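PDB 3ORQ: N5-Carboxyaminoimidazole ribonucleotide synthetase from Staphylococcus aureus subsp. aureus, which catalyses the ATP-dependent carboxylation of 5-aminoimidazole ribonucleotide by bicarbonate to N5-carboxyaminoimidazole ribonucleotide, a step of purine biosynthesis. Local coordinates for residues Ile77-Glu82 with Gln103-Leu108; Ile251-Val256 with Tyr288-Thr293; Ala66-Gly71 with Lys90-Lys95; Thr225-Arg230 with Gly279-Glu284. All blocks are in the same frame, centred on the assembly; numbering follows the deposited sequence.

Contact 1: residues Ile77-Glu82 with Gln103-Leu108; sequences ITYEFE and QAIQLL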
loop_
_atom_site.group_PDB
_atom_site.type_symbol
_atom_site.label_atom_id
_atom_site.label_comp_id
_atom_site.label_asym_id
_atom_site.label_seq_id
_atom_site.Cartn_x
_atom_site.Cartn_y
_atom_site.Cartn_z
ATOM N N ILE A 77 -19.574 8.958 -3.262
ATOM C CA ILE A 77 -19.659 8.451 -1.873
ATOM C C ILE A 77 -19.754 6.936 -1.885
ATOM O O ILE A 77 -20.511 6.363 -2.669
ATOM C CB ILE A 77 -20.838 9.054 -1.093
ATOM C CG1 ILE A 77 -20.661 10.554 -0.881
ATOM C CG2 ILE A 77 -21.010 8.404 0.248
ATOM C CD1 ILE A 77 -21.943 11.197 -0.504
ATOM N N THR A 78 -18.931 6.297 -1.059
ATOM C CA THR A 78 -18.981 4.837 -0.879
ATOM C C THR A 78 -19.101 4.558 0.612
ATOM O O THR A 78 -19.110 5.477 1.427
ATOM C CB THR A 78 -17.738 4.122 -1.463
ATOM O OG1 THR A 78 -17.877 2.694 -1.328
ATOM C CG2 THR A 78 -16.429 4.603 -0.779
ATOM N N TYR A 79 -19.241 3.297 0.979
ATOM C CA TYR A 79 -19.471 2.984 2.372
ATOM C C TYR A 79 -18.636 1.799 2.683
ATOM O O TYR A 79 -18.344 0.978 1.799
ATOM C CB TYR A 79 -20.957 2.682 2.679
ATOM C CG TYR A 79 -21.641 1.832 1.651
ATOM C CD1 TYR A 79 -21.484 0.449 1.639
ATOM C CD2 TYR A 79 -22.455 2.404 0.682
ATOM C CE1 TYR A 79 -22.096 -0.343 0.635
ATOM C CE2 TYR A 79 -23.115 1.595 -0.304
ATOM C CZ TYR A 79 -22.911 0.250 -0.308
ATOM O OH TYR A 79 -23.530 -0.506 -1.240
ATOM N N GLU A 80 -18.306 1.693 3.959
ATOM C CA GLU A 80 -17.347 0.747 4.460
ATOM C C GLU A 80 -18.067 -0.362 5.239
ATOM O O GLU A 80 -17.527 -1.443 5.425
ATOM C CB GLU A 80 -16.352 1.507 5.373
ATOM C CG GLU A 80 -15.341 0.663 6.045
ATOM C CD GLU A 80 -15.312 0.766 7.559
ATOM O OE1 GLU A 80 -14.448 0.114 8.155
ATOM O OE2 GLU A 80 -16.146 1.443 8.158
ATOM N N PHE A 81 -19.278 -0.119 5.699
ATOM C CA PHE A 81 -19.976 -1.150 6.458
ATOM C C PHE A 81 -21.501 -1.006 6.259
ATOM O O PHE A 81 -22.001 0.084 6.036
ATOM C CB PHE A 81 -19.575 -1.056 7.950
ATOM C CG PHE A 81 -19.428 -2.410 8.669
ATOM C CD1 PHE A 81 -18.237 -3.148 8.581
ATOM C CD2 PHE A 81 -20.459 -2.906 9.496
ATOM C CE1 PHE A 81 -18.091 -4.377 9.268
ATOM C CE2 PHE A 81 -20.320 -4.137 10.196
ATOM C CZ PHE A 81 -19.138 -4.869 10.079
ATOM N N GLU A 82 -22.221 -2.122 6.331
ATOM C CA GLU A 82 -23.666 -2.166 6.111
ATOM C C GLU A 82 -24.484 -1.453 7.185
ATOM O O GLU A 82 -25.699 -1.542 7.186
ATOM C CB GLU A 82 -24.127 -3.612 6.030
ATOM C CG GLU A 82 -23.244 -4.489 5.179
ATOM C CD GLU A 82 -22.289 -5.338 5.983
ATOM O OE1 GLU A 82 -21.488 -4.780 6.758
ATOM O OE2 GLU A 82 -22.342 -6.578 5.817
ATOM N N GLN A 103 -29.886 -0.428 -3.020
ATOM C CA GLN A 103 -30.525 -1.745 -3.068
ATOM C C GLN A 103 -29.674 -2.801 -2.362
ATOM O O GLN A 103 -30.195 -3.631 -1.617
ATOM C CB GLN A 103 -30.808 -2.168 -4.524
ATOM C CG GLN A 103 -31.517 -3.510 -4.641
ATOM C CD GLN A 103 -31.411 -4.121 -6.035
ATOM O OE1 GLN A 103 -30.418 -3.918 -6.724
ATOM N NE2 GLN A 103 -32.421 -4.912 -6.436
ATOM N N ALA A 104 -28.371 -2.799 -2.642
ATOM C CA ALA A 104 -27.493 -3.805 -2.070
ATOM C C ALA A 104 -27.648 -3.744 -0.567
ATOM O O ALA A 104 -27.945 -4.754 0.075
ATOM C CB ALA A 104 -26.040 -3.564 -2.478
ATOM N N ILE A 105 -27.485 -2.545 -0.009
ATOM C CA ILE A 105 -27.558 -2.350 1.425
ATOM C C ILE A 105 -28.894 -2.731 1.984
ATOM O O ILE A 105 -28.931 -3.500 2.919
ATOM C CB ILE A 105 -27.259 -0.908 1.842
ATOM C CG1 ILE A 105 -25.778 -0.587 1.634
ATOM C CG2 ILE A 105 -27.675 -0.690 3.294
ATOM C CD1 ILE A 105 -24.814 -1.191 2.664
ATOM N N GLN A 106 -29.978 -2.189 1.428
ATOM C CA GLN A 106 -31.341 -2.470 1.913
ATOM C C GLN A 106 -31.575 -3.964 2.092
ATOM O O GLN A 106 -32.093 -4.436 3.103
ATOM C CB GLN A 106 -32.381 -1.921 0.916
ATOM C CG GLN A 106 -33.853 -2.338 1.186
ATOM C CD GLN A 106 -34.782 -2.134 -0.039
ATOM O OE1 GLN A 106 -34.484 -1.357 -0.960
ATOM N NE2 GLN A 106 -35.907 -2.841 -0.044
ATOM N N LEU A 107 -31.186 -4.697 1.065
ATOM C CA LEU A 107 -31.575 -6.061 0.899
ATOM C C LEU A 107 -30.638 -6.976 1.697
ATOM O O LEU A 107 -31.089 -7.954 2.290
ATOM C CB LEU A 107 -31.551 -6.330 -0.586
ATOM C CG LEU A 107 -32.073 -7.614 -1.160
ATOM C CD1 LEU A 107 -32.268 -7.436 -2.670
ATOM C CD2 LEU A 107 -31.039 -8.694 -0.832
ATOM N N LEU A 108 -29.346 -6.631 1.763
ATOM C CA LEU A 108 -28.394 -7.449 2.508
ATOM C C LEU A 108 -28.278 -7.163 4.006
ATOM O O LEU A 108 -27.614 -7.904 4.706
ATOM C CB LEU A 108 -27.007 -7.437 1.843
ATOM C CG LEU A 108 -27.074 -7.840 0.364
ATOM C CD1 LEU A 108 -25.761 -7.537 -0.341
ATOM C CD2 LEU A 108 -27.550 -9.296 0.163
HETATM O O HOH W 1 -26.323 -0.359 -1.761
#
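Ile-105 lays the end of its side chain over one face of the Tyr-79 ring. This is the tight part of the contact. CG1 of Ile-105 stands beside its backbone N (chi1 -70°), which carries CG1 and CD1 to the ring. CD1 of Ile-105 sits 3.9 Å from the ring centroid of Tyr-79 and 28° off the ring normal, a CH-pi contact displaced toward CE1. The shortest approach there is 3.5 Å, from Ile-105 CD1 to Tyr-79 CE1. CG1 of Ile-105 follows behind and lies 3.6 Å from Tyr-79 CZ. The two side chains come from opposite directions. Tyr-79 ends strand 76-79, an outer strand of the parallel sheet in the Rossmann-like preATP-grasp domain, and helix 103-109 packs beside it. A water links the two elements at the hydroxyl end of Tyr-79. It lies 2.8 Å from Tyr-79 OH and accepts from Ile-105 N at 3.0 Å. Packing is looser at the margins. CB of Ala-104 stays 4.1 Å from Tyr-79 OH. At the other end Glu-82 offers its backbone, with CA 3.8 Å from Ile-105 CD1. Its partly exposed side chain is engaged elsewhere: OE1 forms a salt bridge with Arg-274, about 7 Å from the bound ADP.

Contact 2: residues Ile251-Val256 with Tyr288-Thr293; sequences IGTFTV and YSQFDT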
loop_
_atom_site.group_PDB
_atom_site.type_symbol
_atom_site.label_atom_id
_atom_site.label_comp_id
_atom_site.label_asym_id
_atom_site.label_seq_id
_atom_site.Cartn_x
_atom_site.Cartn_y
_atom_site.Cartn_z
ATOM N N ILE A 251 -21.847 -2.176 -7.413
ATOM C CA ILE A 251 -20.673 -1.479 -7.944
ATOM C C ILE A 251 -19.600 -1.486 -6.836
ATOM O O ILE A 251 -19.929 -1.534 -5.651
ATOM C CB ILE A 251 -20.988 -0.032 -8.359
ATOM C CG1 ILE A 251 -21.847 -0.015 -9.645
ATOM C CG2 ILE A 251 -19.685 0.744 -8.588
ATOM C CD1 ILE A 251 -21.210 -0.745 -10.821
ATOM N N GLY A 252 -18.328 -1.499 -7.244
ATOM C CA GLY A 252 -17.192 -1.654 -6.341
ATOM C C GLY A 252 -17.014 -3.122 -5.914
ATOM O O GLY A 252 -17.530 -4.046 -6.537
ATOM N N THR A 253 -16.308 -3.341 -4.819
ATOM C CA THR A 253 -16.027 -4.700 -4.381
ATOM C C THR A 253 -17.145 -5.247 -3.503
ATOM O O THR A 253 -17.663 -4.539 -2.623
ATOM C CB THR A 253 -14.658 -4.719 -3.664
ATOM O OG1 THR A 253 -13.663 -4.467 -4.668
ATOM C CG2 THR A 253 -14.366 -6.072 -2.967
ATOM N N PHE A 254 -17.527 -6.499 -3.745
ATOM C CA PHE A 254 -18.419 -7.221 -2.808
ATOM C C PHE A 254 -17.896 -8.640 -2.682
ATOM O O PHE A 254 -17.055 -9.064 -3.472
ATOM C CB PHE A 254 -19.882 -7.182 -3.276
ATOM C CG PHE A 254 -20.112 -7.828 -4.606
ATOM C CD1 PHE A 254 -19.782 -7.170 -5.785
ATOM C CD2 PHE A 254 -20.639 -9.093 -4.680
ATOM C CE1 PHE A 254 -19.971 -7.775 -7.040
ATOM C CE2 PHE A 254 -20.837 -9.720 -5.942
ATOM C CZ PHE A 254 -20.499 -9.050 -7.117
ATOM N N THR A 255 -18.336 -9.353 -1.662
ATOM C CA THR A 255 -17.829 -10.700 -1.425
ATOM C C THR A 255 -18.981 -11.675 -1.128
ATOM O O THR A 255 -19.854 -11.389 -0.333
ATOM C CB THR A 255 -16.841 -10.722 -0.229
ATOM O OG1 THR A 255 -15.789 -9.789 -0.460
ATOM C CG2 THR A 255 -16.242 -12.136 -0.014
ATOM N N VAL A 256 -18.950 -12.834 -1.769
ATOM C CA VAL A 256 -19.939 -13.889 -1.541
ATOM C C VAL A 256 -19.247 -14.994 -0.761
ATOM O O VAL A 256 -18.206 -15.504 -1.198
ATOM C CB VAL A 256 -20.467 -14.444 -2.884
ATOM C CG1 VAL A 256 -21.579 -15.542 -2.688
ATOM C CG2 VAL A 256 -20.964 -13.340 -3.768
ATOM N N TYR A 288 -3.338 -6.516 -7.910
ATOM C CA TYR A 288 -4.294 -5.472 -7.490
ATOM C C TYR A 288 -4.894 -5.960 -6.173
ATOM O O TYR A 288 -5.079 -7.163 -5.993
ATOM C CB TYR A 288 -5.452 -5.317 -8.464
ATOM C CG TYR A 288 -5.064 -4.920 -9.895
ATOM C CD1 TYR A 288 -4.818 -5.916 -10.854
ATOM C CD2 TYR A 288 -4.983 -3.586 -10.280
ATOM C CE1 TYR A 288 -4.472 -5.609 -12.153
ATOM C CE2 TYR A 288 -4.593 -3.239 -11.612
ATOM C CZ TYR A 288 -4.352 -4.283 -12.530
ATOM O OH TYR A 288 -4.010 -4.008 -13.836
ATOM N N SER A 289 -5.213 -5.052 -5.254
ATOM C CA SER A 289 -5.902 -5.481 -4.031
ATOM C C SER A 289 -7.375 -5.185 -4.158
ATOM O O SER A 289 -7.777 -4.439 -5.024
ATOM C CB SER A 289 -5.333 -4.770 -2.780
ATOM O OG SER A 289 -5.958 -3.504 -2.595
ATOM N N GLN A 290 -8.172 -5.718 -3.250
ATOM C CA GLN A 290 -9.613 -5.529 -3.321
ATOM C C GLN A 290 -9.986 -4.085 -3.065
ATOM O O GLN A 290 -11.068 -3.638 -3.461
ATOM C CB GLN A 290 -10.333 -6.489 -2.360
ATOM C CG GLN A 290 -9.919 -6.404 -0.917
ATOM C CD GLN A 290 -10.885 -7.089 0.029
ATOM O OE1 GLN A 290 -10.550 -7.332 1.192
ATOM N NE2 GLN A 290 -12.090 -7.365 -0.437
ATOM N N PHE A 291 -9.083 -3.355 -2.414
ATOM C CA PHE A 291 -9.290 -1.898 -2.202
ATOM C C PHE A 291 -8.916 -1.079 -3.442
ATOM O O PHE A 291 -9.626 -0.106 -3.763
ATOM C CB PHE A 291 -8.518 -1.406 -0.944
ATOM C CG PHE A 291 -8.857 -2.191 0.273
ATOM C CD1 PHE A 291 -10.084 -1.987 0.915
ATOM C CD2 PHE A 291 -8.032 -3.262 0.688
ATOM C CE1 PHE A 291 -10.446 -2.758 2.023
ATOM C CE2 PHE A 291 -8.381 -4.044 1.800
ATOM C CZ PHE A 291 -9.582 -3.783 2.476
ATOM N N ASP A 292 -7.831 -1.462 -4.146
ATOM C CA ASP A 292 -7.482 -0.761 -5.370
ATOM C C ASP A 292 -8.658 -0.860 -6.337
ATOM O O ASP A 292 -9.122 0.154 -6.843
ATOM C CB ASP A 292 -6.247 -1.367 -6.047
ATOM C CG ASP A 292 -4.991 -1.301 -5.176
ATOM O OD1 ASP A 292 -4.822 -0.341 -4.357
ATOM O OD2 ASP A 292 -4.183 -2.264 -5.301
ATOM N N THR A 293 -9.127 -2.069 -6.610
ATOM C CA THR A 293 -10.234 -2.215 -7.550
ATOM C C THR A 293 -11.525 -1.522 -7.004
ATOM O O THR A 293 -12.331 -1.036 -7.748
ATOM C CB THR A 293 -10.504 -3.679 -7.893
ATOM O OG1 THR A 293 -10.738 -4.407 -6.684
ATOM C CG2 THR A 293 -9.314 -4.296 -8.601
#
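Thr-253 points from strand 252-261 into the first turn of helix 290-298, where it meets Gln-290 and Thr-293. Its CB lies 3.8 Å from Gln-290 O. Beyond CB the side chain forks. The hydroxyl branch stands beside the backbone N, opposite the carbonyl carbon (chi1 -68°), which brings it to the helix. OG1 of Thr-253 donates to Gln-290 O over 3.0 Å. The bond lies in the carbonyl plane and uses a lone pair, with a C=O...donor angle of 142°. The same OG1 is 3.6 Å from Thr-293 OG1. The methyl branch is anti to the backbone N and also meets the helix: CG2 of Thr-253 is 4.1 Å from Gln-290 CB. Thr-253 crosses both partners at about a right angle. The helix start is fixed by its own polar groups. Ser-289 and Asp-292 form a capping box: Asp-292 N donates to Ser-289 OG at 3.2 Å, and Ser-289 N donates to Asp-292 OD2 at 3.0 Å. The contact thus ties the large antiparallel sheet that carries strand 252-261, in the ATP-grasp part of the chain, to a capped helix. The chemistry implies a buried polar joint: Thr-253 OG1 bonds to a helix carbonyl, and Thr-200, on the adjacent strand 191-201, links the hydroxyls of Thr-253 and Thr-293 by hydrogen bonds.

Contact 3: residues Ala66-Gly71 with Lys90-Lys95; sequences ALNQLG and KLLCEK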
loop_
_atom_site.group_PDB
_atom_site.type_symbol
_atom_site.label_atom_id
_atom_site.label_comp_id
_atom_site.label_asym_id
_atom_site.label_seq_id
_atom_site.Cartn_x
_atom_site.Cartn_y
_atom_site.Cartn_z
ATOM N N ALA A 66 -25.116 15.481 8.865
ATOM C CA ALA A 66 -23.713 15.121 8.668
ATOM C C ALA A 66 -23.542 14.359 7.349
ATOM O O ALA A 66 -22.613 14.650 6.606
ATOM C CB ALA A 66 -23.212 14.316 9.803
ATOM N N LEU A 67 -24.457 13.424 7.052
ATOM C CA LEU A 67 -24.356 12.678 5.791
ATOM C C LEU A 67 -24.481 13.651 4.600
ATOM O O LEU A 67 -23.757 13.514 3.610
ATOM C CB LEU A 67 -25.364 11.525 5.708
ATOM C CG LEU A 67 -25.212 10.352 6.691
ATOM C CD1 LEU A 67 -26.511 9.527 6.759
ATOM C CD2 LEU A 67 -24.006 9.444 6.351
ATOM N N ASN A 68 -25.347 14.667 4.725
ATOM C CA ASN A 68 -25.417 15.680 3.696
ATOM C C ASN A 68 -24.167 16.553 3.520
ATOM O O ASN A 68 -23.775 16.857 2.389
ATOM C CB ASN A 68 -26.669 16.513 3.824
ATOM C CG ASN A 68 -27.790 15.945 3.002
ATOM O OD1 ASN A 68 -27.918 16.271 1.807
ATOM N ND2 ASN A 68 -28.603 15.053 3.614
ATOM N N GLN A 69 -23.562 16.954 4.638
ATOM C CA GLN A 69 -22.265 17.599 4.602
ATOM C C GLN A 69 -21.219 16.721 3.903
ATOM O O GLN A 69 -20.420 17.211 3.114
ATOM C CB GLN A 69 -21.814 18.002 6.008
ATOM C CG GLN A 69 -22.442 19.334 6.472
ATOM C CD GLN A 69 -22.125 20.507 5.504
ATOM O OE1 GLN A 69 -22.963 20.909 4.689
ATOM N NE2 GLN A 69 -20.903 21.034 5.594
ATOM N N LEU A 70 -21.248 15.423 4.166
ATOM C CA LEU A 70 -20.373 14.514 3.461
ATOM C C LEU A 70 -20.601 14.594 1.945
ATOM O O LEU A 70 -19.647 14.725 1.168
ATOM C CB LEU A 70 -20.539 13.088 3.955
ATOM C CG LEU A 70 -19.611 12.090 3.259
ATOM C CD1 LEU A 70 -18.151 12.365 3.633
ATOM C CD2 LEU A 70 -19.984 10.723 3.683
ATOM N N GLY A 71 -21.865 14.559 1.527
ATOM C CA GLY A 71 -22.199 14.665 0.116
ATOM C C GLY A 71 -21.815 15.986 -0.506
ATOM O O GLY A 71 -21.428 16.017 -1.668
ATOM N N LYS A 90 -30.916 6.006 0.433
ATOM C CA LYS A 90 -31.751 6.304 -0.745
ATOM C C LYS A 90 -31.856 7.819 -0.971
ATOM O O LYS A 90 -31.563 8.295 -2.045
ATOM C CB LYS A 90 -33.139 5.618 -0.672
ATOM C CG LYS A 90 -34.065 5.968 -1.827
ATOM C CD LYS A 90 -35.356 5.154 -1.820
ATOM C CE LYS A 90 -36.323 5.597 -2.964
ATOM N NZ LYS A 90 -36.899 6.964 -2.699
ATOM N N LEU A 91 -32.224 8.565 0.063
ATOM C CA LEU A 91 -32.167 10.021 0.011
ATOM C C LEU A 91 -30.835 10.585 -0.516
ATOM O O LEU A 91 -30.836 11.514 -1.287
ATOM C CB LEU A 91 -32.411 10.610 1.392
ATOM C CG LEU A 91 -33.844 10.509 1.894
ATOM C CD1 LEU A 91 -34.003 11.481 3.070
ATOM C CD2 LEU A 91 -34.889 10.767 0.758
ATOM N N LEU A 92 -29.718 10.019 -0.086
ATOM C CA LEU A 92 -28.391 10.474 -0.491
ATOM C C LEU A 92 -28.060 10.122 -1.948
ATOM O O LEU A 92 -27.467 10.932 -2.637
ATOM C CB LEU A 92 -27.328 9.867 0.411
ATOM C CG LEU A 92 -26.985 10.497 1.754
ATOM C CD1 LEU A 92 -25.827 9.691 2.350
ATOM C CD2 LEU A 92 -26.612 12.006 1.666
ATOM N N CYS A 93 -28.458 8.927 -2.404
ATOM C CA CYS A 93 -28.236 8.495 -3.779
ATOM C C CYS A 93 -28.950 9.420 -4.695
ATOM O O CYS A 93 -28.496 9.649 -5.813
ATOM C CB CYS A 93 -28.823 7.108 -4.043
ATOM S SG CYS A 93 -27.931 5.854 -3.264
ATOM N N GLU A 94 -30.077 9.938 -4.212
ATOM C CA GLU A 94 -30.930 10.775 -5.053
ATOM C C GLU A 94 -30.329 12.170 -5.216
ATOM O O GLU A 94 -30.574 12.810 -6.220
ATOM C CB GLU A 94 -32.391 10.826 -4.533
ATOM C CG GLU A 94 -33.133 9.461 -4.586
ATOM C CD GLU A 94 -34.449 9.400 -3.742
ATOM O OE1 GLU A 94 -34.728 10.304 -2.911
ATOM O OE2 GLU A 94 -35.214 8.435 -3.914
ATOM N N LYS A 95 -29.540 12.629 -4.252
ATOM C CA LYS A 95 -28.984 13.965 -4.326
ATOM C C LYS A 95 -27.507 13.992 -4.737
ATOM O O LYS A 95 -27.052 14.954 -5.339
ATOM C CB LYS A 95 -29.151 14.672 -2.983
ATOM C CG LYS A 95 -28.886 16.163 -3.033
ATOM C CD LYS A 95 -29.190 16.848 -1.684
ATOM C CE LYS A 95 -29.067 18.382 -1.803
ATOM N NZ LYS A 95 -28.558 19.035 -0.550
#
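Leu-92 and Leu-67 join two helices of the Rossmann-like preATP-grasp domain. Helix 64-73 leads into strand 76-79 of the parallel sheet, and helix 86-95 follows that strand. The segments 66-71 and 90-95 run in nearly the same direction, at 25°, with their axes 10.7 Å apart at closest approach. The apolar part is carried by Leu-92. CG of Leu-92 lies opposite the carbonyl carbon (chi1 -84°), and the branched end then reaches across to helix 64-73. CD1 of Leu-92 touches Leu-67 CB at 3.9 Å. CD2 of Leu-92 rests against the backbone instead, 3.8 Å from Leu-67 O. Leu-67 also packs on Leu-41 and Ile-18 of the sheet, while Leu-92 packs on Ile-98 of a loop. Mixed contacts are made by Asn-68. Its side chain slides past Leu-92 in the opposite direction, with ND2 4.1 Å from Leu-92 CD2. The amide is pinned by bonds beyond the pair: OD1 hydrogen-bonds to Tyr-96 OH, and ND2 hydrogen-bonds to Glu-64 O. A long polar approach comes last, near the surface. Exposed Lys-95 stretches across Asn-68 at about a right angle and bends only at its final torsion. Its CD is 3.8 Å from Asn-68 OD1, and its NZ is 3.7 Å from the same oxygen, too far for a hydrogen bond.

Contact 4: residues Thr225-Arg230 with Gly279-Glu284; sequences TIVPAR and GHYSIE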
loop_
_atom_site.group_PDB
_atom_site.type_symbol
_atom_site.label_atom_id
_atom_site.label_comp_id
_atom_site.label_asym_id
_atom_site.label_seq_id
_atom_site.Cartn_x
_atom_site.Cartn_y
_atom_site.Cartn_z
ATOM N N THR A 225 -7.349 -17.477 6.212
ATOM C CA THR A 225 -7.712 -17.524 4.779
ATOM C C THR A 225 -6.517 -18.006 4.013
ATOM O O THR A 225 -5.406 -17.489 4.204
ATOM C CB THR A 225 -8.127 -16.128 4.268
ATOM O OG1 THR A 225 -9.302 -15.713 4.996
ATOM C CG2 THR A 225 -8.365 -16.113 2.731
ATOM N N ILE A 226 -6.733 -19.019 3.170
ATOM C CA ILE A 226 -5.663 -19.577 2.329
ATOM C C ILE A 226 -5.995 -19.388 0.876
ATOM O O ILE A 226 -7.112 -19.646 0.458
ATOM C CB ILE A 226 -5.501 -21.090 2.554
ATOM C CG1 ILE A 226 -4.971 -21.340 3.966
ATOM C CG2 ILE A 226 -4.618 -21.705 1.432
ATOM C CD1 ILE A 226 -4.686 -22.786 4.266
ATOM N N VAL A 227 -5.018 -18.943 0.095
ATOM C CA VAL A 227 -5.235 -18.708 -1.297
ATOM C C VAL A 227 -4.024 -19.259 -2.016
ATOM O O VAL A 227 -2.891 -18.900 -1.663
ATOM C CB VAL A 227 -5.378 -17.179 -1.601
ATOM C CG1 VAL A 227 -5.723 -16.947 -3.054
ATOM C CG2 VAL A 227 -6.467 -16.547 -0.713
ATOM N N PRO A 228 -4.242 -20.076 -3.066
ATOM C CA PRO A 228 -5.550 -20.389 -3.639
ATOM C C PRO A 228 -6.273 -21.449 -2.833
ATOM O O PRO A 228 -5.613 -22.342 -2.255
ATOM C CB PRO A 228 -5.197 -20.939 -5.040
ATOM C CG PRO A 228 -3.851 -21.542 -4.903
ATOM C CD PRO A 228 -3.144 -20.732 -3.811
ATOM N N ALA A 229 -7.605 -21.352 -2.778
ATOM C CA ALA A 229 -8.423 -22.360 -2.077
ATOM C C ALA A 229 -8.058 -23.789 -2.573
ATOM O O ALA A 229 -7.996 -24.053 -3.780
ATOM C CB ALA A 229 -9.893 -22.076 -2.278
ATOM N N ARG A 230 -7.765 -24.685 -1.634
ATOM C CA ARG A 230 -7.378 -26.065 -1.964
ATOM C C ARG A 230 -8.531 -26.981 -2.460
ATOM O O ARG A 230 -8.364 -28.185 -2.577
ATOM C CB ARG A 230 -6.652 -26.722 -0.778
ATOM C CG ARG A 230 -5.316 -26.065 -0.446
ATOM C CD ARG A 230 -4.829 -26.439 0.939
ATOM N NE ARG A 230 -5.774 -26.134 2.016
ATOM C CZ ARG A 230 -5.430 -26.070 3.301
ATOM N NH1 ARG A 230 -4.170 -26.270 3.640
ATOM N NH2 ARG A 230 -6.330 -25.806 4.248
ATOM N N GLY A 279 -10.468 -10.944 2.054
ATOM C CA GLY A 279 -9.786 -10.407 0.858
ATOM C C GLY A 279 -8.520 -9.649 1.162
ATOM O O GLY A 279 -7.859 -9.135 0.233
ATOM N N HIS A 280 -8.185 -9.517 2.446
ATOM C CA HIS A 280 -7.051 -8.665 2.837
ATOM C C HIS A 280 -5.720 -9.125 2.255
ATOM O O HIS A 280 -4.867 -8.257 1.929
ATOM C CB HIS A 280 -6.947 -8.439 4.324
ATOM C CG HIS A 280 -8.125 -7.721 4.897
ATOM N ND1 HIS A 280 -9.022 -7.028 4.119
ATOM C CD2 HIS A 280 -8.598 -7.648 6.163
ATOM C CE1 HIS A 280 -9.984 -6.536 4.878
ATOM N NE2 HIS A 280 -9.744 -6.890 6.125
ATOM N N TYR A 281 -5.597 -10.456 2.025
ATOM C CA TYR A 281 -4.350 -11.055 1.556
ATOM C C TYR A 281 -3.942 -10.415 0.207
ATOM O O TYR A 281 -2.739 -10.381 -0.160
ATOM C CB TYR A 281 -4.500 -12.570 1.400
ATOM C CG TYR A 281 -5.332 -12.865 0.177
ATOM C CD1 TYR A 281 -6.721 -12.805 0.244
ATOM C CD2 TYR A 281 -4.734 -13.039 -1.064
ATOM C CE1 TYR A 281 -7.486 -12.968 -0.872
ATOM C CE2 TYR A 281 -5.519 -13.242 -2.210
ATOM C CZ TYR A 281 -6.897 -13.188 -2.105
ATOM O OH TYR A 281 -7.712 -13.361 -3.209
ATOM N N SER A 282 -4.934 -9.932 -0.554
ATOM C CA SER A 282 -4.697 -9.471 -1.939
ATOM C C SER A 282 -3.798 -8.240 -1.964
ATOM O O SER A 282 -3.207 -7.869 -3.007
ATOM C CB SER A 282 -6.031 -9.136 -2.625
ATOM O OG SER A 282 -6.701 -8.094 -1.943
ATOM N N ILE A 283 -3.675 -7.587 -0.816
ATOM C CA ILE A 283 -2.728 -6.457 -0.754
ATOM C C ILE A 283 -1.325 -6.948 -1.060
ATOM O O ILE A 283 -0.647 -6.362 -1.850
ATOM C CB ILE A 283 -2.748 -5.744 0.578
ATOM C CG1 ILE A 283 -4.021 -4.938 0.698
ATOM C CG2 ILE A 283 -1.563 -4.779 0.689
ATOM C CD1 ILE A 283 -4.384 -4.616 2.172
ATOM N N GLU A 284 -0.870 -8.010 -0.412
ATOM C CA GLU A 284 0.503 -8.464 -0.692
ATOM C C GLU A 284 0.605 -9.447 -1.861
ATOM O O GLU A 284 1.629 -9.476 -2.575
ATOM C CB GLU A 284 1.118 -9.112 0.547
ATOM C CG GLU A 284 1.534 -8.111 1.668
ATOM C CD GLU A 284 0.341 -7.657 2.457
ATOM O OE1 GLU A 284 -0.708 -8.308 2.296
ATOM O OE2 GLU A 284 0.423 -6.642 3.190
#
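Gly-279 O is gripped twice by Ser-282, next to Tyr-281, the residue that meets Val-227 across the contact. Ser-282 OG donates to it at 2.7 Å, almost in line with the carbonyl bond (173°). Ser-282 N donates to it at 3.1 Å, closing a type I beta turn from Gly-279 to Ser-282. Tyr-281 sits inside this turn, which leads toward helix 282-285. Its CG is placed between the backbone N and the carbonyl carbon (chi1 74°), and the ring stands with one face to strand 221-227. Val-227 meets that face squarely. CG2 of Val-227 is 3.6 Å from the centroid of the Tyr-281 ring and only 7° off its normal, a well-centred CH-pi contact. CG1 of Val-227 lies nearer the rim, 3.8 Å from Tyr-281 CE2. Thr-225 adds a looser touch, its CG2 4.5 Å from Tyr-281 CD1. On the opposite face Ser-282 CB lies 4.1 Å above the plane, toward the rim. The Tyr-281 hydroxyl hydrogen-bonds to Gln-213 OE1 of strand 207-218. Strand 221-227 runs between strands 207-218 and 313-319 in the large antiparallel sheet of the ATP-grasp region. Pro-211 of strand 207-218 packs against both Val-227 and Tyr-281, while Ser-282 OG also hydrogen-bonds with Gln-290 N at the start of helix 290-298.

Overall arrangement
From the N terminus, helix 64-73 opens contact 3 and strand 76-79 opens contact 1. Helix 86-95 then closes contact 3, and helix 103-109 closes contact 1. These two loops cross, and the contacts touch where Ile-77 packs on Gly-71 and Leu-70. Contact 3 joins two helices of the preATP-grasp domain, and contact 1 joins a third to the edge of its parallel sheet. The other pair lies later in the chain. Strand 221-227 opens contact 4 and strand 252-261 opens contact 2. The turn at 279-284 closes contact 4, and helix 290-298 closes contact 2. These loops also cross, joined through Gln-290 and Ser-282, and both reach one antiparallel sheet. Contacts 3 and 4 lie farthest apart, about 35 Å between centres.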